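Local coordinates for manganese-containing pseudocatalase (PDB 2V8T) that catalyses the breakdown of hydrogen peroxide to water and oxygen at a two-manganese centre in each subunit, as a dimanganese catalase, at the interface of chains A and B and the interface of chains A and C. Coordinates in Å, arbitrary orientation; residue numbers count along the deposited sequence, not the author numbering. Chains: chain A/B/C, Manganese-containing pseudocatalase.

Contacts 2 and 3 are neighbouring parts of one A-B surface: the centres of their C-alpha atoms lie about 6 Å apart, and they share A:Phe2, B:Arg4 and B:Ile5. Contact 1 lies about 19 Å from contact 3 and 23 Å from contact 2, measured between the same centres. Helices 36-49 and 57-85 serve all three, and the two-fold returns the A:Glu75-B:Phe48 packing of contact 1 in contact 3 as B:Glu75-A:Phe48. Contact 4, toward chain C, is about 17 Å from contact 1 but 34 Å from contact 2; helix 28-31 supplies residues to contacts 1 and 4, linking the two kinds of interface in the six-copy assembly.

Contact 1: the interface of chains A and B. Residues chain A 4, 30, 74-75, 78, 82, 123-124; chain B 45, 48-49.
The side-chain amide of B:Asn49, at the end of helix 36-49, is gripped by A:Asn82 and A:Ser123. Its oxygen OD1 accepts from ND2 of A:Asn82 at 2.8 Å, in the carbonyl plane and on a lone pair, with the two amides turned 76° apart. From the other side of the same C=O the hydroxyl OG of A:Ser123 donates to OD1 of B:Asn49, also at 2.8 Å and in plane. A chi1 of 77°, setting OG between the backbone N and carbonyl carbon, aims that hydroxyl. ND2 of B:Asn49 donates to the backbone O of A:Ser123 at 3.0 Å, tilted from both planes.

Beside this polar cluster the ring of B:Phe48 lies against helix 57-85: one face carries A:Glu75, whose CA is 3.6 Å from CZ of B:Phe48, while CD1 of A:Ile74 sits at the edge. CB of A:Ala78 meets CD2 of B:Phe48 at 3.6 Å. B:Tyr45 and A:Leu30 approach tip to tip, OH to CD1 at 3.4 Å. This part of the two-fold A-B interface probably helps join the chains.

Behind the first shell, the backbone N of A:Ser123 bonds OD1 of A:Asn82 at 2.8 Å, which fixes the amide flip. Water 1 spans ND2 of A:Asn82 and the backbone O of B:Phe48, 2.8 Å from the latter.

Contact 2: the interface of chains A and B. Residues chain A 2, 47, 60, 64, 240-241; chain B 4-6, 271.
The guanidinium of B:Arg4 is sandwiched between chain A groups: CB of A:Ala64 lies over one face and CZ of A:Phe2 over the other, each toward the rim, while OG of A:Ser47 sits in plane at the edge. In this member of the manganese catalase family the N-terminal strands 2-4 of the two chains pair across the interface, A:Phe2 and B:Arg4 forming an antiparallel bridge. The ring of A:Tyr60 has CG of B:Asp6 at its edge, and that of A:Tyr241 carries CB of its own neighbour A:Asp240 over its centre.

B:Arg4 grips the A:Ser47 hydroxyl end-on: NH2 is 2.9 Å from OG, and NH1 is 3.0 Å from the same OG. CG lies anti to the backbone N (chi1 -175°) and the chain runs extended to NE, carrying the guanidinium alongside A:Phe2.

The B:Asp6 carboxylate oxygen OD1 takes two phenol donors. OH of A:Tyr60, arriving tip to tip, meets OD1 at 2.6 Å on its syn lone pair. OH of A:Tyr241 reaches OD1 of B:Asp6 at 2.7 Å from above the carboxylate plane, 37° out of it. These donors would stabilise the charged form of the acid, which may offset the nearby A:Asp240. Water 2 joins OD2 of B:Asp6 to OD1 of A:Asp240, and the backbone N of B:Asp6 donates almost straight (171° at H) to OD2 of A:Asp240 at 2.9 Å.

Contact 3: the interface of chains A and B. Residues chain A 1-2, 48; chain B 3-5, 7, 71-72, 75.
With CG anti to the backbone N (chi1 -177°) and its chain extended beyond, B:Glu75 carries its carboxylate out to the alpha-amino group of A:Met1. A:Phe2, its CG anti to the carbonyl carbon (chi1 -64°), turns its ring onto B:Leu71.

The amino nitrogen N of A:Met1 donates to OE1 of B:Glu75 at 2.7 Å, on the syn lone pair. The same N reaches the backbone O of B:Arg7 at 2.8 Å, and also the backbone O of B:Ile5 at 2.9 Å, in the carbonyl plane. Such acceptors around a terminal amine would suit a charged ammonium, though its protons are not seen. In return N of B:Ile5 donates to O of A:Met1 at 2.9 Å.

On the apolar side, CD1 of A:Phe2 is 3.5 Å from CB of B:Leu71, and the two side chains cross at about a right angle. CB of A:Phe2 meets the CD1 branch of B:Leu71 at 3.7 Å. Bent at chi3, the A:Met1 chain swings its terminal methyl CE toward CB of B:Arg7.

The contact pins the first residues of chain A against its partner's N-terminal segment (B:Ile5, B:Arg7) and helix 57-85, which also bears manganese ligands B:Glu70 and B:His73, and probably helps to hold these two chains of the assembly together.

Contact 4: the interface of chains A and C. Residues chain A 25, 28, 111, 128-129, 165, 168; chain C 113-114, 117.
C:Ala113 (phi/psi -73°/-25°) leads into the short helix 114-117 of chain C; its CB, the CB of C:Ala114 and the side chain of C:Ile117 face A:Arg111, A:Met129 and A:Met168 in turn.

C:Ile117 buries the most surface here. Its CG1 meets the thioether SD of A:Met168 at 3.6 Å, the two side chains crossing at about a right angle. The end of the same branch, CD1, lies 3.9 Å from CG2 of A:Val165. From another side CB of A:Ala128 approaches CD1 of C:Ile117, also at 3.9 Å, while the CG2 branch passes CB of A:Ala28 at 4.1 Å.

The guanidinium of A:Arg111 is covered on one face by CB of C:Ala113, which is 3.7 Å from CZ of A:Arg111 and offset toward the rim. Two bonds to its own chain, both in the guanidinium plane, fix its rotation. NH1 lies 2.9 Å from the backbone O of A:Ala128, and NH2 of A:Arg111 reaches that same O at 2.9 Å, the chain's bend at chi3 (69°) helping to bring the group there. A:Met129, bent at chi2 and chi3, lays CG 3.7 Å from CB of C:Ala114.

Contact between the chains is thus apolar packing, part of an A-C interface that is not an exact two-fold; the structure alone does not show whether it forms in solution. On chain A the surface is assembled from helix 28-31, the end of helix 144-166 and the loops bearing A:Arg111, A:Ala128 and A:Met168; helix 144-166 also bears the manganese ligand A:Glu155.

Contact 1: the interface of chains A and B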
loop_
_atom_site.group_PDB
_atom_site.type_symbol
_atom_site.label_atom_id
_atom_site.label_comp_id
_atom_site.label_asym_id
_atom_site.label_seq_id
_atom_site.Cartn_x
_atom_site.Cartn_y
_atom_site.Cartn_z
ATOM N N ARG A 4 -6.549 32.255 1.649
ATOM C CA ARG A 4 -7.397 31.683 0.603
ATOM C C ARG A 4 -8.284 32.776 -0.017
ATOM O O ARG A 4 -8.813 33.639 0.690
ATOM C CB ARG A 4 -8.258 30.585 1.198
ATOM C CG ARG A 4 -9.076 29.809 0.198
ATOM C CD ARG A 4 -9.796 28.656 0.871
ATOM N NE ARG A 4 -10.514 27.844 -0.091
ATOM C CZ ARG A 4 -10.757 26.548 0.086
ATOM N NH1 ARG A 4 -10.401 25.912 1.179
ATOM N NH2 ARG A 4 -11.360 25.862 -0.898
ATOM N N LEU A 30 -5.202 14.665 -10.702
ATOM C CA LEU A 30 -5.397 15.148 -9.344
ATOM C C LEU A 30 -4.507 14.330 -8.384
ATOM O O LEU A 30 -3.574 14.832 -7.789
ATOM C CB LEU A 30 -6.859 15.118 -8.948
ATOM C CG LEU A 30 -7.174 15.658 -7.557
ATOM C CD1 LEU A 30 -6.563 17.058 -7.310
ATOM C CD2 LEU A 30 -8.691 15.690 -7.362
ATOM N N ILE A 74 -4.750 21.961 -7.556
ATOM C CA ILE A 74 -5.568 20.869 -7.025
ATOM C C ILE A 74 -7.013 21.316 -6.961
ATOM O O ILE A 74 -7.941 20.545 -7.233
ATOM C CB ILE A 74 -5.062 20.249 -5.691
ATOM C CG1 ILE A 74 -5.050 21.188 -4.508
ATOM C CG2 ILE A 74 -3.703 19.594 -5.894
ATOM C CD1 ILE A 74 -4.980 20.454 -3.152
ATOM N N GLU A 75 -7.242 22.584 -6.583
ATOM C CA GLU A 75 -8.602 23.132 -6.515
ATOM C C GLU A 75 -9.279 23.084 -7.884
ATOM O O GLU A 75 -10.436 22.696 -8.019
ATOM C CB GLU A 75 -8.495 24.566 -5.968
ATOM C CG GLU A 75 -9.834 25.217 -5.785
ATOM C CD GLU A 75 -9.750 26.689 -5.364
ATOM O OE1 GLU A 75 -8.634 27.307 -5.534
ATOM O OE2 GLU A 75 -10.793 27.197 -4.900
ATOM N N ALA A 78 -9.984 19.449 -8.999
ATOM C CA ALA A 78 -11.108 18.943 -8.254
ATOM C C ALA A 78 -12.425 19.529 -8.791
ATOM O O ALA A 78 -13.429 18.823 -8.893
ATOM C CB ALA A 78 -10.942 19.216 -6.773
ATOM N N ASN A 82 -15.570 17.494 -10.138
ATOM C CA ASN A 82 -16.871 17.708 -9.532
ATOM C C ASN A 82 -17.906 18.124 -10.577
ATOM O O ASN A 82 -19.077 17.742 -10.494
ATOM C CB ASN A 82 -16.784 18.702 -8.399
ATOM C CG ASN A 82 -16.049 18.127 -7.207
ATOM O OD1 ASN A 82 -16.023 16.912 -7.020
ATOM N ND2 ASN A 82 -15.467 19.020 -6.372
ATOM N N SER A 123 -15.048 14.445 -6.085
ATOM C CA SER A 123 -13.649 14.100 -6.227
ATOM C C SER A 123 -13.115 13.391 -4.998
ATOM O O SER A 123 -13.594 13.567 -3.869
ATOM C CB SER A 123 -12.802 15.365 -6.482
ATOM O OG SER A 123 -12.569 16.146 -5.333
ATOM N N LEU A 124 -12.085 12.557 -5.246
ATOM C CA LEU A 124 -11.395 11.801 -4.225
ATOM C C LEU A 124 -9.892 11.968 -4.413
ATOM O O LEU A 124 -9.424 12.440 -5.446
ATOM C CB LEU A 124 -11.803 10.308 -4.267
ATOM C CG LEU A 124 -13.305 10.059 -4.018
ATOM C CD1 LEU A 124 -13.629 8.609 -4.368
ATOM C CD2 LEU A 124 -13.715 10.375 -2.590
ATOM N N TYR B 45 -10.423 18.966 0.716
ATOM C CA TYR B 45 -11.279 18.300 -0.247
ATOM C C TYR B 45 -12.754 18.494 0.087
ATOM O O TYR B 45 -13.558 18.685 -0.824
ATOM C CB TYR B 45 -10.906 16.809 -0.397
ATOM C CG TYR B 45 -9.720 16.634 -1.331
ATOM C CD1 TYR B 45 -9.929 16.388 -2.662
ATOM C CD2 TYR B 45 -8.417 16.853 -0.899
ATOM C CE1 TYR B 45 -8.861 16.291 -3.527
ATOM C CE2 TYR B 45 -7.340 16.791 -1.748
ATOM C CZ TYR B 45 -7.590 16.500 -3.074
ATOM O OH TYR B 45 -6.544 16.381 -3.960
ATOM N N PHE B 48 -13.593 21.779 -1.431
ATOM C CA PHE B 48 -13.747 21.715 -2.879
ATOM C C PHE B 48 -15.103 21.125 -3.235
ATOM O O PHE B 48 -15.824 21.592 -4.133
ATOM C CB PHE B 48 -12.644 20.874 -3.512
ATOM C CG PHE B 48 -11.231 21.371 -3.311
ATOM C CD1 PHE B 48 -10.913 22.684 -2.956
ATOM C CD2 PHE B 48 -10.167 20.461 -3.487
ATOM C CE1 PHE B 48 -9.602 23.095 -2.810
ATOM C CE2 PHE B 48 -8.853 20.900 -3.384
ATOM C CZ PHE B 48 -8.575 22.208 -3.040
ATOM N N ASN B 49 -15.434 20.027 -2.543
ATOM C CA ASN B 49 -16.565 19.163 -2.852
ATOM C C ASN B 49 -17.883 19.676 -2.275
ATOM O O ASN B 49 -18.930 19.064 -2.472
ATOM C CB ASN B 49 -16.282 17.766 -2.337
ATOM C CG ASN B 49 -15.105 17.097 -3.039
ATOM O OD1 ASN B 49 -14.685 17.522 -4.131
ATOM N ND2 ASN B 49 -14.603 16.019 -2.447
HETATM O O HOH W 1 -15.084 22.129 -6.754
#

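Contact 2: the interface of chains A and B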
loop_
_atom_site.group_PDB
_atom_site.type_symbol
_atom_site.label_atom_id
_atom_site.label_comp_id
_atom_site.label_asym_id
_atom_site.label_seq_id
_atom_site.Cartn_x
_atom_site.Cartn_y
_atom_site.Cartn_z
ATOM N N PHE A 2 -0.717 30.659 5.091
ATOM C CA PHE A 2 -1.422 30.783 3.841
ATOM C C PHE A 2 -2.740 31.513 4.007
ATOM O O PHE A 2 -3.339 31.513 5.101
ATOM C CB PHE A 2 -1.684 29.380 3.234
ATOM C CG PHE A 2 -0.401 28.677 2.875
ATOM C CD1 PHE A 2 0.360 28.012 3.828
ATOM C CD2 PHE A 2 0.098 28.762 1.555
ATOM C CE1 PHE A 2 1.588 27.427 3.479
ATOM C CE2 PHE A 2 1.280 28.165 1.200
ATOM C CZ PHE A 2 2.030 27.515 2.179
ATOM N N SER A 47 9.960 23.410 -0.132
ATOM C CA SER A 47 10.029 24.747 0.406
ATOM C C SER A 47 10.193 24.726 1.923
ATOM O O SER A 47 10.971 25.518 2.482
ATOM C CB SER A 47 8.838 25.589 -0.029
ATOM O OG SER A 47 7.619 25.331 0.649
ATOM N N TYR A 60 14.706 29.713 -3.512
ATOM C CA TYR A 60 13.673 29.498 -2.483
ATOM C C TYR A 60 12.376 30.195 -2.892
ATOM O O TYR A 60 11.288 29.588 -2.831
ATOM C CB TYR A 60 14.172 30.005 -1.149
ATOM C CG TYR A 60 13.103 29.939 -0.074
ATOM C CD1 TYR A 60 12.560 28.728 0.338
ATOM C CD2 TYR A 60 12.638 31.098 0.526
ATOM C CE1 TYR A 60 11.573 28.680 1.294
ATOM C CE2 TYR A 60 11.662 31.057 1.491
ATOM C CZ TYR A 60 11.137 29.854 1.906
ATOM O OH TYR A 60 10.172 29.765 2.879
ATOM N N ALA A 64 8.893 28.126 -3.303
ATOM C CA ALA A 64 7.849 28.461 -2.373
ATOM C C ALA A 64 6.621 29.026 -3.095
ATOM O O ALA A 64 5.470 28.763 -2.712
ATOM C CB ALA A 64 8.351 29.432 -1.315
ATOM N N ASP A 240 5.855 38.751 0.137
ATOM C CA ASP A 240 7.050 37.904 0.072
ATOM C C ASP A 240 7.350 37.458 -1.348
ATOM O O ASP A 240 6.559 37.640 -2.283
ATOM C CB ASP A 240 6.855 36.730 1.013
ATOM C CG ASP A 240 6.950 37.168 2.447
ATOM O OD1 ASP A 240 8.093 37.567 2.816
ATOM O OD2 ASP A 240 5.969 36.990 3.225
ATOM N N TYR A 241 8.532 36.891 -1.491
ATOM C CA TYR A 241 8.940 36.272 -2.743
ATOM C C TYR A 241 9.037 37.276 -3.877
ATOM O O TYR A 241 8.589 37.052 -4.994
ATOM C CB TYR A 241 8.052 35.052 -3.133
ATOM C CG TYR A 241 7.742 34.171 -1.956
ATOM C CD1 TYR A 241 8.724 33.659 -1.104
ATOM C CD2 TYR A 241 6.429 33.925 -1.596
ATOM C CE1 TYR A 241 8.408 32.916 0.025
ATOM C CE2 TYR A 241 6.107 33.184 -0.467
ATOM C CZ TYR A 241 7.106 32.693 0.361
ATOM O OH TYR A 241 6.737 31.961 1.473
ATOM N N ARG B 4 0.557 32.996 -0.033
ATOM C CA ARG B 4 1.498 32.535 0.979
ATOM C C ARG B 4 2.168 33.742 1.645
ATOM O O ARG B 4 2.548 34.690 0.965
ATOM C CB ARG B 4 2.540 31.611 0.340
ATOM C CG ARG B 4 3.513 30.978 1.319
ATOM C CD ARG B 4 4.403 29.985 0.570
ATOM N NE ARG B 4 5.259 29.285 1.513
ATOM C CZ ARG B 4 5.770 28.080 1.285
ATOM N NH1 ARG B 4 5.543 27.438 0.147
ATOM N NH2 ARG B 4 6.473 27.472 2.227
ATOM N N ILE B 5 2.343 33.634 2.962
ATOM C CA ILE B 5 3.093 34.553 3.790
ATOM C C ILE B 5 4.290 33.795 4.320
ATOM O O ILE B 5 4.116 32.678 4.851
ATOM C CB ILE B 5 2.204 35.054 4.956
ATOM C CG1 ILE B 5 0.993 35.818 4.449
ATOM C CG2 ILE B 5 3.035 35.894 5.930
ATOM C CD1 ILE B 5 -0.105 35.921 5.494
ATOM N N ASP B 6 5.489 34.335 4.175
ATOM C CA ASP B 6 6.734 33.618 4.533
ATOM C C ASP B 6 7.015 33.745 6.043
ATOM O O ASP B 6 8.018 34.313 6.456
ATOM C CB ASP B 6 7.896 34.091 3.706
ATOM C CG ASP B 6 9.034 33.067 3.669
ATOM O OD1 ASP B 6 8.698 31.868 3.377
ATOM O OD2 ASP B 6 10.201 33.432 3.890
ATOM N N VAL B 271 10.435 31.936 9.415
ATOM C CA VAL B 271 10.630 30.569 8.958
ATOM C C VAL B 271 11.967 30.054 9.481
ATOM O O VAL B 271 12.833 30.799 9.941
ATOM C CB VAL B 271 10.460 30.441 7.448
ATOM C CG1 VAL B 271 9.020 30.747 7.019
ATOM C CG2 VAL B 271 11.480 31.224 6.671
HETATM O O HOH W 2 10.685 36.143 3.836
#

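Contact 3: the interface of chains A and B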
loop_
_atom_site.group_PDB
_atom_site.type_symbol
_atom_site.label_atom_id
_atom_site.label_comp_id
_atom_site.label_asym_id
_atom_site.label_seq_id
_atom_site.Cartn_x
_atom_site.Cartn_y
_atom_site.Cartn_z
ATOM N N MET A 1 2.683 30.638 6.398
ATOM C CA MET A 1 1.192 30.657 6.565
ATOM C C MET A 1 0.596 30.887 5.185
ATOM O O MET A 1 1.302 31.310 4.278
ATOM C CB MET A 1 0.720 31.752 7.539
ATOM C CG MET A 1 1.036 31.491 8.986
ATOM S SD MET A 1 0.326 32.757 10.080
ATOM C CE MET A 1 1.525 34.054 9.842
ATOM N N PHE A 2 -0.717 30.659 5.091
ATOM C CA PHE A 2 -1.422 30.783 3.841
ATOM C C PHE A 2 -2.740 31.513 4.007
ATOM O O PHE A 2 -3.339 31.513 5.101
ATOM C CB PHE A 2 -1.684 29.380 3.234
ATOM C CG PHE A 2 -0.401 28.677 2.875
ATOM C CD1 PHE A 2 0.360 28.012 3.828
ATOM C CD2 PHE A 2 0.098 28.762 1.555
ATOM C CE1 PHE A 2 1.588 27.427 3.479
ATOM C CE2 PHE A 2 1.280 28.165 1.200
ATOM C CZ PHE A 2 2.030 27.515 2.179
ATOM N N PHE A 48 9.493 23.831 2.617
ATOM C CA PHE A 48 9.670 23.720 4.069
ATOM C C PHE A 48 11.121 23.357 4.395
ATOM O O PHE A 48 11.741 23.900 5.319
ATOM C CB PHE A 48 8.735 22.661 4.660
ATOM C CG PHE A 48 7.250 22.896 4.444
ATOM C CD1 PHE A 48 6.718 24.145 4.168
ATOM C CD2 PHE A 48 6.386 21.815 4.592
ATOM C CE1 PHE A 48 5.351 24.313 4.030
ATOM C CE2 PHE A 48 5.012 21.996 4.462
ATOM C CZ PHE A 48 4.501 23.231 4.180
ATOM N N LEU B 3 -2.741 32.329 -1.321
ATOM C CA LEU B 3 -1.571 33.184 -1.183
ATOM C C LEU B 3 -0.713 32.638 -0.034
ATOM O O LEU B 3 -1.227 31.909 0.842
ATOM C CB LEU B 3 -1.945 34.621 -0.844
ATOM C CG LEU B 3 -2.929 35.298 -1.801
ATOM C CD1 LEU B 3 -3.318 36.672 -1.226
ATOM C CD2 LEU B 3 -2.319 35.425 -3.218
ATOM N N ARG B 4 0.557 32.996 -0.033
ATOM C CA ARG B 4 1.498 32.535 0.979
ATOM C C ARG B 4 2.168 33.742 1.645
ATOM O O ARG B 4 2.548 34.690 0.965
ATOM C CB ARG B 4 2.540 31.611 0.340
ATOM C CG ARG B 4 3.513 30.978 1.319
ATOM C CD ARG B 4 4.403 29.985 0.570
ATOM N NE ARG B 4 5.259 29.285 1.513
ATOM C CZ ARG B 4 5.770 28.080 1.285
ATOM N NH1 ARG B 4 5.543 27.438 0.147
ATOM N NH2 ARG B 4 6.473 27.472 2.227
ATOM N N ILE B 5 2.343 33.634 2.962
ATOM C CA ILE B 5 3.093 34.553 3.790
ATOM C C ILE B 5 4.290 33.795 4.320
ATOM O O ILE B 5 4.116 32.678 4.851
ATOM C CB ILE B 5 2.204 35.054 4.956
ATOM C CG1 ILE B 5 0.993 35.818 4.449
ATOM C CG2 ILE B 5 3.035 35.894 5.930
ATOM C CD1 ILE B 5 -0.105 35.921 5.494
ATOM N N ARG B 7 6.104 33.163 6.821
ATOM C CA ARG B 7 6.159 33.201 8.283
ATOM C C ARG B 7 5.552 31.907 8.811
ATOM O O ARG B 7 4.507 31.473 8.283
ATOM C CB ARG B 7 5.344 34.348 8.870
ATOM C CG ARG B 7 5.820 35.733 8.471
ATOM C CD ARG B 7 4.968 36.789 9.114
ATOM N NE ARG B 7 5.264 38.096 8.568
ATOM C CZ ARG B 7 4.516 39.162 8.742
ATOM N NH1 ARG B 7 3.550 39.147 9.632
ATOM N NH2 ARG B 7 4.734 40.257 8.013
ATOM N N LEU B 71 -2.990 24.390 6.448
ATOM C CA LEU B 71 -1.779 24.544 5.595
ATOM C C LEU B 71 -0.619 25.042 6.429
ATOM O O LEU B 71 0.523 24.584 6.275
ATOM C CB LEU B 71 -2.038 25.529 4.448
ATOM C CG LEU B 71 -2.929 25.038 3.310
ATOM C CD1 LEU B 71 -3.348 26.197 2.429
ATOM C CD2 LEU B 71 -2.199 23.995 2.473
ATOM N N GLY B 72 -0.865 26.041 7.262
ATOM C CA GLY B 72 0.183 26.538 8.134
ATOM C C GLY B 72 0.580 25.572 9.210
ATOM O O GLY B 72 1.689 25.663 9.765
ATOM N N GLU B 75 3.097 23.197 7.741
ATOM C CA GLU B 75 4.346 23.983 7.699
ATOM C C GLU B 75 5.010 24.008 9.059
ATOM O O GLU B 75 6.237 23.853 9.198
ATOM C CB GLU B 75 3.963 25.399 7.221
ATOM C CG GLU B 75 5.137 26.320 7.046
ATOM C CD GLU B 75 4.795 27.752 6.674
ATOM O OE1 GLU B 75 3.595 28.147 6.850
ATOM O OE2 GLU B 75 5.723 28.461 6.236
#

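Contact 4: the interface of chains A and C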
loop_
_atom_site.group_PDB
_atom_site.type_symbol
_atom_site.label_atom_id
_atom_site.label_comp_id
_atom_site.label_asym_id
_atom_site.label_seq_id
_atom_site.Cartn_x
_atom_site.Cartn_y
_atom_site.Cartn_z
ATOM N N ALA A 25 -10.882 9.547 -15.497
ATOM C CA ALA A 25 -9.631 9.789 -16.197
ATOM C C ALA A 25 -8.932 11.061 -15.642
ATOM O O ALA A 25 -7.734 11.085 -15.413
ATOM C CB ALA A 25 -9.885 9.938 -17.703
ATOM N N ALA A 28 -6.460 11.109 -12.724
ATOM C CA ALA A 28 -5.011 10.964 -12.848
ATOM C C ALA A 28 -4.274 12.279 -12.630
ATOM O O ALA A 28 -3.142 12.304 -12.141
ATOM C CB ALA A 28 -4.623 10.423 -14.235
ATOM N N ARG A 111 -16.255 3.017 -14.432
ATOM C CA ARG A 111 -14.929 2.584 -13.973
ATOM C C ARG A 111 -14.764 2.804 -12.467
ATOM O O ARG A 111 -14.298 1.904 -11.745
ATOM C CB ARG A 111 -13.821 3.298 -14.715
ATOM C CG ARG A 111 -13.720 2.928 -16.200
ATOM C CD ARG A 111 -12.558 3.638 -16.878
ATOM N NE ARG A 111 -11.264 3.131 -16.410
ATOM C CZ ARG A 111 -10.429 3.744 -15.586
ATOM N NH1 ARG A 111 -10.537 5.024 -15.297
ATOM N NH2 ARG A 111 -9.428 3.020 -15.067
ATOM N N ALA A 128 -6.418 7.599 -11.665
ATOM C CA ALA A 128 -7.326 7.048 -12.658
ATOM C C ALA A 128 -7.598 5.557 -12.495
ATOM O O ALA A 128 -8.496 5.049 -13.190
ATOM C CB ALA A 128 -6.803 7.310 -14.089
ATOM N N MET A 129 -6.909 4.872 -11.612
ATOM C CA MET A 129 -7.160 3.477 -11.295
ATOM C C MET A 129 -7.769 3.330 -9.889
ATOM O O MET A 129 -7.842 2.223 -9.377
ATOM C CB MET A 129 -5.899 2.633 -11.428
ATOM C CG MET A 129 -5.338 2.620 -12.828
ATOM S SD MET A 129 -6.385 1.893 -14.077
ATOM C CE MET A 129 -6.157 0.164 -13.673
ATOM N N VAL A 165 -4.721 12.629 -21.150
ATOM C CA VAL A 165 -6.095 12.712 -20.682
ATOM C C VAL A 165 -6.894 13.630 -21.603
ATOM O O VAL A 165 -8.069 13.365 -21.911
ATOM C CB VAL A 165 -6.146 13.164 -19.218
ATOM C CG1 VAL A 165 -7.580 13.457 -18.769
ATOM C CG2 VAL A 165 -5.549 12.075 -18.314
ATOM N N MET A 168 -8.366 11.815 -24.347
ATOM C CA MET A 168 -9.404 10.878 -23.968
ATOM C C MET A 168 -10.767 11.549 -23.773
ATOM O O MET A 168 -11.772 10.843 -23.796
ATOM C CB MET A 168 -8.986 10.145 -22.654
ATOM C CG MET A 168 -7.728 9.317 -22.792
ATOM S SD MET A 168 -6.993 8.796 -21.181
ATOM C CE MET A 168 -8.327 7.717 -20.509
ATOM N N ALA C 113 -7.139 2.381 -17.651
ATOM C CA ALA C 113 -6.774 3.638 -18.280
ATOM C C ALA C 113 -5.275 3.936 -18.086
ATOM O O ALA C 113 -4.714 4.707 -18.877
ATOM C CB ALA C 113 -7.642 4.789 -17.712
ATOM N N ALA C 114 -4.652 3.402 -17.052
ATOM C CA ALA C 114 -3.239 3.646 -16.798
ATOM C C ALA C 114 -2.366 3.226 -17.977
ATOM O O ALA C 114 -1.356 3.877 -18.240
ATOM C CB ALA C 114 -2.786 2.965 -15.523
ATOM N N ILE C 117 -2.350 6.403 -19.990
ATOM C CA ILE C 117 -1.953 7.646 -19.315
ATOM C C ILE C 117 -0.526 7.529 -18.787
ATOM O O ILE C 117 0.361 8.258 -19.204
ATOM C CB ILE C 117 -2.955 8.023 -18.198
ATOM C CG1 ILE C 117 -4.381 8.180 -18.735
ATOM C CG2 ILE C 117 -2.453 9.283 -17.480
ATOM C CD1 ILE C 117 -5.435 8.273 -17.651
#